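Local coordinates for protein purine nucleoside phosphorylase (Caulobacter vibrioides, PDB 1XFJ) that probably acts as a purine nucleoside phosphorylase of the YfiH/LACC1 family, cleaving inosine and methylthioadenosine with phosphate and deaminating adenosine, at residues N239-A242 / F243-D247; G226-T229 / R230-E233; V146-M149 / V150-G153. All coordinates share one frame; numbering follows the deposited sequence.

Contact 1 of 3, residues N239-A242 / F243-D247; sequences NRRA and FLNND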
ATOM      1  N   ASN A 239     -12.667  -2.946  -0.370  1.00  4.85           N
ATOM      2  CA  ASN A 239     -13.561  -2.385   0.637  1.00  6.01           C
ATOM      3  C   ASN A 239     -14.825  -1.831  -0.024  1.00  6.49           C
ATOM      4  O   ASN A 239     -15.936  -1.994   0.494  1.00  5.25           O
ATOM      5  CB  ASN A 239     -12.835  -1.279   1.415  1.00  9.04           C
ATOM      6  CG  ASN A 239     -13.767  -0.479   2.314  1.00 12.96           C
ATOM      7  OD1 ASN A 239     -14.484  -1.033   3.147  1.00 17.24           O
ATOM      8  ND2 ASN A 239     -13.753   0.836   2.147  1.00 14.21           N
ATOM      9  N   ARG A 240     -14.664  -1.189  -1.176  1.00  7.57           N
ATOM     10  CA  ARG A 240     -15.821  -0.626  -1.865  1.00  7.95           C
ATOM     11  C   ARG A 240     -16.753  -1.730  -2.344  1.00  7.38           C
ATOM     12  O   ARG A 240     -17.972  -1.618  -2.226  1.00  5.54           O
ATOM     13  CB  ARG A 240     -15.377   0.251  -3.043  1.00 11.17           C
ATOM     14  CG  ARG A 240     -16.524   0.914  -3.809  1.00 15.37           C
ATOM     15  CD  ARG A 240     -17.522   1.604  -2.875  1.00 17.88           C
ATOM     16  NE  ARG A 240     -16.916   2.630  -2.026  1.00 19.21           N
ATOM     17  CZ  ARG A 240     -16.587   3.854  -2.431  1.00 20.15           C
ATOM     18  NH1 ARG A 240     -16.801   4.228  -3.686  1.00 18.63           N
ATOM     19  NH2 ARG A 240     -16.048   4.711  -1.574  1.00 20.62           N
ATOM     20  N   ARG A 241     -16.189  -2.806  -2.878  1.00  5.78           N
ATOM     21  CA  ARG A 241     -17.025  -3.902  -3.341  1.00  7.04           C
ATOM     22  C   ARG A 241     -17.732  -4.527  -2.139  1.00  8.18           C
ATOM     23  O   ARG A 241     -18.896  -4.919  -2.225  1.00  7.79           O
ATOM     24  CB  ARG A 241     -16.178  -4.946  -4.072  1.00  8.51           C
ATOM     25  CG  ARG A 241     -16.985  -5.878  -4.953  1.00 10.36           C
ATOM     26  CD  ARG A 241     -16.074  -6.651  -5.898  1.00  8.59           C
ATOM     27  NE  ARG A 241     -15.135  -7.478  -5.152  1.00  6.67           N
ATOM     28  CZ  ARG A 241     -13.813  -7.416  -5.274  1.00  5.26           C
ATOM     29  NH1 ARG A 241     -13.255  -6.561  -6.122  1.00  5.63           N
ATOM     30  NH2 ARG A 241     -13.049  -8.207  -4.534  1.00  6.79           N
ATOM     31  N   ALA A 242     -17.025  -4.606  -1.015  1.00  7.25           N
ATOM     32  CA  ALA A 242     -17.592  -5.166   0.206  1.00  8.83           C
ATOM     33  C   ALA A 242     -18.767  -4.309   0.659  1.00 10.08           C
ATOM     34  O   ALA A 242     -19.786  -4.824   1.119  1.00 10.75           O
ATOM     35  CB  ALA A 242     -16.533  -5.221   1.300  1.00  7.43           C
ATOM     36  N   PHE A 243     -18.615  -2.995   0.525  1.00 10.00           N
ATOM     37  CA  PHE A 243     -19.658  -2.056   0.913  1.00 11.53           C
ATOM     38  C   PHE A 243     -20.920  -2.289   0.093  1.00 11.95           C
ATOM     39  O   PHE A 243     -22.022  -2.378   0.636  1.00 11.02           O
ATOM     40  CB  PHE A 243     -19.176  -0.620   0.702  1.00 13.23           C
ATOM     41  CG  PHE A 243     -20.252   0.412   0.885  1.00 13.53           C
ATOM     42  CD1 PHE A 243     -20.813   0.637   2.137  1.00 14.31           C
ATOM     43  CD2 PHE A 243     -20.722   1.140  -0.202  1.00 14.95           C
ATOM     44  CE1 PHE A 243     -21.832   1.576   2.306  1.00 16.32           C
ATOM     45  CE2 PHE A 243     -21.742   2.081  -0.046  1.00 15.61           C
ATOM     46  CZ  PHE A 243     -22.297   2.298   1.210  1.00 15.51           C
ATOM     47  N   LEU A 244     -20.744  -2.391  -1.220  1.00 10.79           N
ATOM     48  CA  LEU A 244     -21.856  -2.598  -2.140  1.00 13.58           C
ATOM     49  C   LEU A 244     -22.520  -3.965  -2.010  1.00 14.35           C
ATOM     50  O   LEU A 244     -23.680  -4.131  -2.392  1.00 14.76           O
ATOM     51  CB  LEU A 244     -21.380  -2.397  -3.579  1.00 15.86           C
ATOM     52  CG  LEU A 244     -20.788  -1.017  -3.872  1.00 16.42           C
ATOM     53  CD1 LEU A 244     -20.284  -0.968  -5.305  1.00 19.59           C
ATOM     54  CD2 LEU A 244     -21.846   0.053  -3.635  1.00 18.67           C
ATOM     55  N   ASN A 245     -21.790  -4.940  -1.479  1.00 13.83           N
ATOM     56  CA  ASN A 245     -22.332  -6.288  -1.314  1.00 16.23           C
ATOM     57  C   ASN A 245     -22.848  -6.522   0.100  1.00 15.63           C
ATOM     58  O   ASN A 245     -23.336  -7.603   0.428  1.00 16.51           O
ATOM     59  CB  ASN A 245     -21.268  -7.334  -1.655  1.00 18.25           C
ATOM     60  CG  ASN A 245     -20.946  -7.375  -3.138  1.00 21.05           C
ATOM     61  OD1 ASN A 245     -20.554  -6.370  -3.730  1.00 22.53           O
ATOM     62  ND2 ASN A 245     -21.111  -8.546  -3.746  1.00 24.85           N
ATOM     63  N   ASN A 246     -22.734  -5.498   0.935  1.00 16.26           N
ATOM     64  CA  ASN A 246     -23.191  -5.572   2.315  1.00 16.68           C
ATOM     65  C   ASN A 246     -22.399  -6.547   3.176  1.00 16.69           C
ATOM     66  O   ASN A 246     -22.954  -7.169   4.083  1.00 15.61           O
ATOM     67  CB  ASN A 246     -24.679  -5.934   2.371  1.00 19.24           C
ATOM     68  CG  ASN A 246     -25.545  -4.955   1.606  1.00 22.73           C
ATOM     69  OD1 ASN A 246     -25.730  -5.085   0.395  1.00 25.92           O
ATOM     70  ND2 ASN A 246     -26.071  -3.957   2.307  1.00 25.07           N
ATOM     71  N   ASP A 247     -21.111  -6.703   2.884  1.00 15.14           N
ATOM     72  CA  ASP A 247     -20.282  -7.576   3.704  1.00 16.17           C
ATOM     73  C   ASP A 247     -19.868  -6.666   4.856  1.00 15.26           C
ATOM     74  O   ASP A 247     -19.624  -5.477   4.651  1.00 17.22           O
ATOM     75  CB  ASP A 247     -19.032  -8.055   2.953  1.00 16.48           C
ATOM     76  CG  ASP A 247     -19.361  -8.861   1.708  1.00 19.51           C
ATOM     77  OD1 ASP A 247     -20.354  -9.618   1.720  1.00 18.72           O
ATOM     78  OD2 ASP A 247     -18.608  -8.749   0.715  1.00 21.85           O
TER

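Contact 2 of 3, residues G226-T229 / R230-E233; sequences GRDT and RAEE. With ACT (acetate ion), chain B.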
ATOM      1  N   GLY A 226      -1.236  -0.106 -12.412  1.00  6.08           N
ATOM      2  CA  GLY A 226      -2.472  -0.122 -13.173  1.00  6.62           C
ATOM      3  C   GLY A 226      -3.424  -1.286 -12.964  1.00  7.69           C
ATOM      4  O   GLY A 226      -4.013  -1.784 -13.926  1.00  8.96           O
ATOM      5  N   ARG A 227      -3.575  -1.730 -11.722  1.00  5.55           N
ATOM      6  CA  ARG A 227      -4.497  -2.819 -11.411  1.00  5.58           C
ATOM      7  C   ARG A 227      -5.565  -2.241 -10.480  1.00  4.99           C
ATOM      8  O   ARG A 227      -5.241  -1.594  -9.482  1.00  6.12           O
ATOM      9  CB  ARG A 227      -3.756  -3.983 -10.736  1.00  5.74           C
ATOM     10  CG  ARG A 227      -2.688  -4.640 -11.619  1.00  6.04           C
ATOM     11  CD  ARG A 227      -3.299  -5.230 -12.888  1.00  5.17           C
ATOM     12  NE  ARG A 227      -4.137  -6.393 -12.604  1.00  5.64           N
ATOM     13  CZ  ARG A 227      -3.675  -7.626 -12.415  1.00  7.13           C
ATOM     14  NH1 ARG A 227      -2.373  -7.873 -12.483  1.00  6.23           N
ATOM     15  NH2 ARG A 227      -4.518  -8.615 -12.146  1.00  7.36           N
ATOM     16  N   ASP A 228      -6.833  -2.468 -10.824  1.00  4.90           N
ATOM     17  CA  ASP A 228      -7.978  -1.944 -10.070  1.00  5.60           C
ATOM     18  C   ASP A 228      -8.549  -2.991  -9.109  1.00  6.07           C
ATOM     19  O   ASP A 228      -9.177  -3.957  -9.537  1.00  6.34           O
ATOM     20  CB  ASP A 228      -9.066  -1.511 -11.059  1.00  6.35           C
ATOM     21  CG  ASP A 228     -10.158  -0.676 -10.418  1.00  6.85           C
ATOM     22  OD1 ASP A 228     -10.423  -0.837  -9.212  1.00  6.98           O
ATOM     23  OD2 ASP A 228     -10.767   0.139 -11.142  1.00  7.77           O
ATOM     24  N   THR A 229      -8.347  -2.781  -7.813  1.00  4.81           N
ATOM     25  CA  THR A 229      -8.825  -3.718  -6.800  1.00  4.85           C
ATOM     26  C   THR A 229     -10.332  -3.959  -6.843  1.00  5.64           C
ATOM     27  O   THR A 229     -10.794  -5.096  -6.729  1.00  6.10           O
ATOM     28  CB  THR A 229      -8.459  -3.228  -5.388  1.00  4.86           C
ATOM     29  OG1 THR A 229      -8.893  -1.871  -5.229  1.00  3.66           O
ATOM     30  CG2 THR A 229      -6.954  -3.307  -5.173  1.00  3.11           C
ATOM     31  N   ARG A 230     -11.098  -2.886  -7.004  1.00  5.22           N
ATOM     32  CA  ARG A 230     -12.552  -2.994  -7.037  1.00  6.09           C
ATOM     33  C   ARG A 230     -13.066  -3.734  -8.263  1.00  6.95           C
ATOM     34  O   ARG A 230     -14.013  -4.519  -8.176  1.00  7.45           O
ATOM     35  CB  ARG A 230     -13.176  -1.596  -6.983  1.00  6.95           C
ATOM     36  CG  ARG A 230     -14.702  -1.576  -6.955  1.00 10.21           C
ATOM     37  CD  ARG A 230     -15.294  -1.544  -8.356  1.00 12.59           C
ATOM     38  NE  ARG A 230     -16.752  -1.453  -8.337  1.00 17.18           N
ATOM     39  CZ  ARG A 230     -17.569  -2.483  -8.138  1.00 18.99           C
ATOM     40  NH1 ARG A 230     -17.076  -3.700  -7.942  1.00 20.04           N
ATOM     41  NH2 ARG A 230     -18.882  -2.298  -8.132  1.00 20.66           N
ATOM     42  N   ALA A 231     -12.431  -3.487  -9.401  1.00  6.69           N
ATOM     43  CA  ALA A 231     -12.843  -4.098 -10.656  1.00  8.09           C
ATOM     44  C   ALA A 231     -12.431  -5.555 -10.846  1.00  8.41           C
ATOM     45  O   ALA A 231     -13.162  -6.322 -11.470  1.00  9.80           O
ATOM     46  CB  ALA A 231     -12.324  -3.267 -11.818  1.00  7.71           C
ATOM     47  N   GLU A 232     -11.273  -5.937 -10.317  1.00  7.17           N
ATOM     48  CA  GLU A 232     -10.783  -7.305 -10.487  1.00  7.06           C
ATOM     49  C   GLU A 232     -10.959  -8.191  -9.261  1.00  5.96           C
ATOM     50  O   GLU A 232      -9.997  -8.491  -8.556  1.00  6.24           O
ATOM     51  CB  GLU A 232      -9.307  -7.280 -10.883  1.00  8.87           C
ATOM     52  CG  GLU A 232      -9.009  -6.393 -12.083  1.00 10.41           C
ATOM     53  CD  GLU A 232      -7.561  -6.482 -12.514  1.00 12.40           C
ATOM     54  OE1 GLU A 232      -7.149  -7.561 -12.984  1.00 15.47           O
ATOM     55  OE2 GLU A 232      -6.838  -5.473 -12.376  1.00 14.88           O
ATOM     56  N   GLU A 233     -12.194  -8.623  -9.031  1.00  6.77           N
ATOM     57  CA  GLU A 233     -12.523  -9.478  -7.898  1.00  6.33           C
ATOM     58  C   GLU A 233     -11.766 -10.802  -7.945  1.00  5.79           C
ATOM     59  O   GLU A 233     -11.565 -11.449  -6.919  1.00  6.45           O
ATOM     60  CB  GLU A 233     -14.035  -9.726  -7.876  1.00  9.60           C
ATOM     61  CG  GLU A 233     -14.507 -10.715  -6.833  1.00 14.25           C
ATOM     62  CD  GLU A 233     -16.020 -10.805  -6.777  1.00 17.74           C
ATOM     63  OE1 GLU A 233     -16.652 -10.858  -7.854  1.00 19.34           O
ATOM     64  OE2 GLU A 233     -16.574 -10.825  -5.658  1.00 19.71           O
TER
HETATM   65  C   ACT B 272      -1.438 -11.211 -11.652  1.00 21.44           C
HETATM   66  O   ACT B 272      -2.501 -11.145 -12.316  1.00 20.06           O
HETATM   67  OXT ACT B 272      -0.350 -10.566 -11.819  1.00 19.40           O
HETATM   68  CH3 ACT B 272      -1.438 -12.185 -10.491  1.00 21.61           C

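Contact 3 of 3, residues V146-M149 / V150-G153; sequences VDRM and VELG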
ATOM      1  N   VAL A 146       9.200   9.466   2.598  1.00  3.40           N
ATOM      2  CA  VAL A 146      10.420   9.909   1.934  1.00  3.01           C
ATOM      3  C   VAL A 146      11.327  10.595   2.955  1.00  3.33           C
ATOM      4  O   VAL A 146      12.527  10.332   3.001  1.00  3.22           O
ATOM      5  CB  VAL A 146      10.105  10.886   0.771  1.00  3.06           C
ATOM      6  CG1 VAL A 146      11.381  11.537   0.270  1.00  3.09           C
ATOM      7  CG2 VAL A 146       9.432  10.128  -0.376  1.00  3.11           C
ATOM      8  N   ASP A 147      10.753  11.467   3.781  1.00  3.08           N
ATOM      9  CA  ASP A 147      11.544  12.161   4.795  1.00  3.67           C
ATOM     10  C   ASP A 147      12.191  11.177   5.771  1.00  4.65           C
ATOM     11  O   ASP A 147      13.339  11.357   6.176  1.00  4.21           O
ATOM     12  CB  ASP A 147      10.678  13.150   5.583  1.00  4.50           C
ATOM     13  CG  ASP A 147      10.278  14.373   4.767  1.00  5.09           C
ATOM     14  OD1 ASP A 147      10.782  14.552   3.633  1.00  3.14           O
ATOM     15  OD2 ASP A 147       9.454  15.163   5.278  1.00  4.12           O
ATOM     16  N   ARG A 148      11.456  10.134   6.150  1.00  4.30           N
ATOM     17  CA  ARG A 148      11.988   9.143   7.081  1.00  4.56           C
ATOM     18  C   ARG A 148      13.142   8.386   6.419  1.00  3.70           C
ATOM     19  O   ARG A 148      14.142   8.069   7.065  1.00  3.17           O
ATOM     20  CB  ARG A 148      10.888   8.163   7.507  1.00  5.20           C
ATOM     21  CG  ARG A 148      11.112   7.536   8.879  1.00  8.27           C
ATOM     22  CD  ARG A 148      10.736   8.511   9.993  1.00 10.28           C
ATOM     23  NE  ARG A 148      10.855   7.925  11.326  1.00 13.54           N
ATOM     24  CZ  ARG A 148      11.978   7.902  12.038  1.00 14.57           C
ATOM     25  NH1 ARG A 148      13.090   8.434  11.551  1.00 16.51           N
ATOM     26  NH2 ARG A 148      11.991   7.342  13.239  1.00 16.01           N
HETATM   27  N   MSE A 149      13.003   8.100   5.127  1.00  3.92           N
HETATM   28  CA  MSE A 149      14.055   7.401   4.398  1.00  3.75           C
HETATM   29  C   MSE A 149      15.298   8.281   4.365  1.00  4.72           C
HETATM   30  O   MSE A 149      16.424   7.799   4.505  1.00  3.31           O
HETATM   31  CB  MSE A 149      13.601   7.089   2.969  1.00  3.79           C
HETATM   32  CG  MSE A 149      12.518   6.034   2.878  1.00  4.61           C
HETATM   33 SE   MSE A 149      11.799   5.885   1.102  1.00 13.22          SE
HETATM   34  CE  MSE A 149      13.274   4.959   0.254  1.00  5.72           C
ATOM     35  N   VAL A 150      15.089   9.581   4.178  1.00  3.79           N
ATOM     36  CA  VAL A 150      16.202  10.519   4.139  1.00  5.37           C
ATOM     37  C   VAL A 150      16.934  10.555   5.483  1.00  5.32           C
ATOM     38  O   VAL A 150      18.162  10.672   5.522  1.00  4.88           O
ATOM     39  CB  VAL A 150      15.719  11.931   3.743  1.00  3.84           C
ATOM     40  CG1 VAL A 150      16.849  12.940   3.903  1.00  4.63           C
ATOM     41  CG2 VAL A 150      15.237  11.917   2.299  1.00  5.42           C
ATOM     42  N   GLU A 151      16.194  10.444   6.584  1.00  5.11           N
ATOM     43  CA  GLU A 151      16.833  10.438   7.903  1.00  5.78           C
ATOM     44  C   GLU A 151      17.806   9.273   8.006  1.00  6.27           C
ATOM     45  O   GLU A 151      18.808   9.348   8.719  1.00  5.96           O
ATOM     46  CB  GLU A 151      15.804  10.298   9.027  1.00  6.95           C
ATOM     47  CG  GLU A 151      14.949  11.516   9.289  1.00  6.54           C
ATOM     48  CD  GLU A 151      14.206  11.401  10.606  1.00  7.98           C
ATOM     49  OE1 GLU A 151      14.854  11.511  11.664  1.00  9.90           O
ATOM     50  OE2 GLU A 151      12.979  11.182  10.587  1.00  8.37           O
ATOM     51  N   LEU A 152      17.507   8.182   7.306  1.00  5.44           N
ATOM     52  CA  LEU A 152      18.376   7.016   7.346  1.00  6.24           C
ATOM     53  C   LEU A 152      19.523   7.121   6.352  1.00  7.13           C
ATOM     54  O   LEU A 152      20.414   6.268   6.335  1.00  7.60           O
ATOM     55  CB  LEU A 152      17.579   5.735   7.085  1.00  6.61           C
ATOM     56  CG  LEU A 152      16.482   5.402   8.100  1.00  6.95           C
ATOM     57  CD1 LEU A 152      15.907   4.030   7.785  1.00  6.64           C
ATOM     58  CD2 LEU A 152      17.046   5.423   9.512  1.00  9.77           C
ATOM     59  N   GLY A 153      19.497   8.161   5.520  1.00  6.42           N
ATOM     60  CA  GLY A 153      20.562   8.353   4.552  1.00  6.40           C
ATOM     61  C   GLY A 153      20.164   8.413   3.087  1.00  5.56           C
ATOM     62  O   GLY A 153      21.021   8.618   2.227  1.00  5.18           O
TER

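Contact 1 of 3, residues N239-A242 / F243-D247
Asn-239 opens the short helix 239-244 by accepting, through its carbonyl O, the backbone N of Phe-243 at 2.9 Å. One residue on, Arg-240 O takes the N of Leu-244 at 3.0 Å, with an N-H...O angle of 164°. Arg-240 CG lies anti to the backbone N, and the bend at chi2 (49°) brings CD to 4.2 Å from Phe-243 CD2; the bend at chi3 turns the guanidinium on. The two side chains lie alongside each other, guanidinium and ring planes 70° apart. Leu-244 CG rests 3.3 Å from Arg-240 O. Arg-240 NH1 bonds to Glu-173 O. Arg-241 O receives the N of Asn-245 at 3.0 Å, a more bent bond, and the Arg-241 guanidinium bonds to Phe-236 O. Ala-242, buried, closes the C-terminal cap: its O accepts the N of Asp-247 at 2.9 Å and, weakly, that of Asn-245, while its CB lies 4.1 Å from Asp-247 CB. Asn-246, with positive phi, is the first residue to leave helical angles, and its N bonds to Phe-243 O at 3.2 Å, completing a Schellman motif. The helix sits at the surface, its first turn tied to the loop between strands 106-111 and 115-121 by backbone bonding of Asn-239 with Ala-112 and by Arg-240 N with the Asp-113 carboxylate, and its Arg-241 face lies against the loop that follows strand 221-224.

Contact 2 of 3, residues G226-T229 / R230-E233
The backbone of Arg-227 and Asp-228 is extended and then coils into a single turn from Thr-229 to Ala-231, closed by the N of Glu-232 donating to Asp-228 O at 3.0 Å. Inside this turn Asp-228 OD1 receives weak bonds from the N of Arg-230, a weak Asx turn, and of Ala-231; OD1 also accepts from Gly-168 N, and OD2 bonds to Ser-171 OG. The Ala-231 CB packs 3.7 Å from Asp-228 CG. Glu-232 reaches back, CG anti to its carbonyl carbon (chi1 -52°) and the chain extended beyond, to meet Arg-227 side-on: NE donates to OE2 at 2.9 Å from the syn side and almost in the guanidinium plane, and NH2 to OE1 at 3.0 Å from above the carboxylate plane. The two planes are 30° apart. Glu-232 OE2 also takes Asp-228 N weakly at 3.4 Å. An acetate ion, probably from the crystallisation liquor, takes another edge, its O 3.2 Å from Arg-227 NH2, with weaker bonds from NH1; Trp-235 adds a cation-pi contact. The turn lies between strand 221-224 and helix 239-244, Arg-227 and Thr-229 bonded through their backbones to Cys-166 and the Thr-229 hydroxyl to Asp-113.

Contact 3 of 3, residues V146-M149 / V150-G153
The guanidinium of Arg-148 and the carboxylate of Glu-151, one helical turn apart, have planes 25° from each other, and Glu-151 OE2 approaches the guanidinium obliquely. The salt bridge runs from Arg-148 NH1 to Glu-151 OE2 at 2.9 Å. That same oxygen lies 3.5 Å from Arg-148 CD, so the carboxylate also touches the aliphatic part of the chain. In Arg-148 the bend at chi2 (78°) takes CD round to the side of Glu-151, and the guanidinium carries NH1 on toward that residue; Glu-151 has CG anti to its carbonyl carbon and stays extended beyond it, crossing the arginine at a slant. Arg-148 NE is turned to the carbonyl of Ala-81 in a weak bond.

Beneath this pair the last turn of helix 141-151 is held by Val-150 N to Val-146 O at 2.9 Å and Glu-151 N to Asp-147 O at 3.0 Å. Val-150 CG2 lies only 3.2 Å from Val-146 O and 4.4 Å from Val-146 CG1. The bonding then weakens, Leu-152 N sharing its hydrogen between Arg-148 O and Met-149 O, until Gly-153, the first residue to leave helical angles (phi 122°), completes a Schellman motif and returns its N to Val-150 O at 2.8 Å. Selenomethionine Met-149 and Leu-152 pack on Val-99 and Ile-126, Met-149 also on Leu-119 and Ala-128.

The chemistry is thus two-sided: an apolar face seated on strands 97-100, 115-121 and 126-132, and a charged pair on another flank, where the positive Arg-148 probably suits the carboxyl end of the helix and should offset the less favourable negative charge of Glu-151.

Overall arrangement
Contacts 1 and 2 form one neighbourhood, their centres about 14 Å apart, because the loop 226-233 leads towards helix 239-244 and is held by it: Arg-241 NH1 probably donates to Thr-229 O at 2.9 Å and to Arg-230 O at 3.0 Å, and Leu-244 CD1 packs on Arg-230 NH2 at 3.4 Å. The Asp-113 carboxylate serves both. Contact 3 lies on the opposite side of the chain's centre, about 37 Å from contact 1 and 31 Å from contact 2 between centres. A beta-mercaptoethanol molecule, probably from the crystallisation liquor as is the acetate of contact 2, lies about 4 Å from the Asn-239 side chain in contact 1.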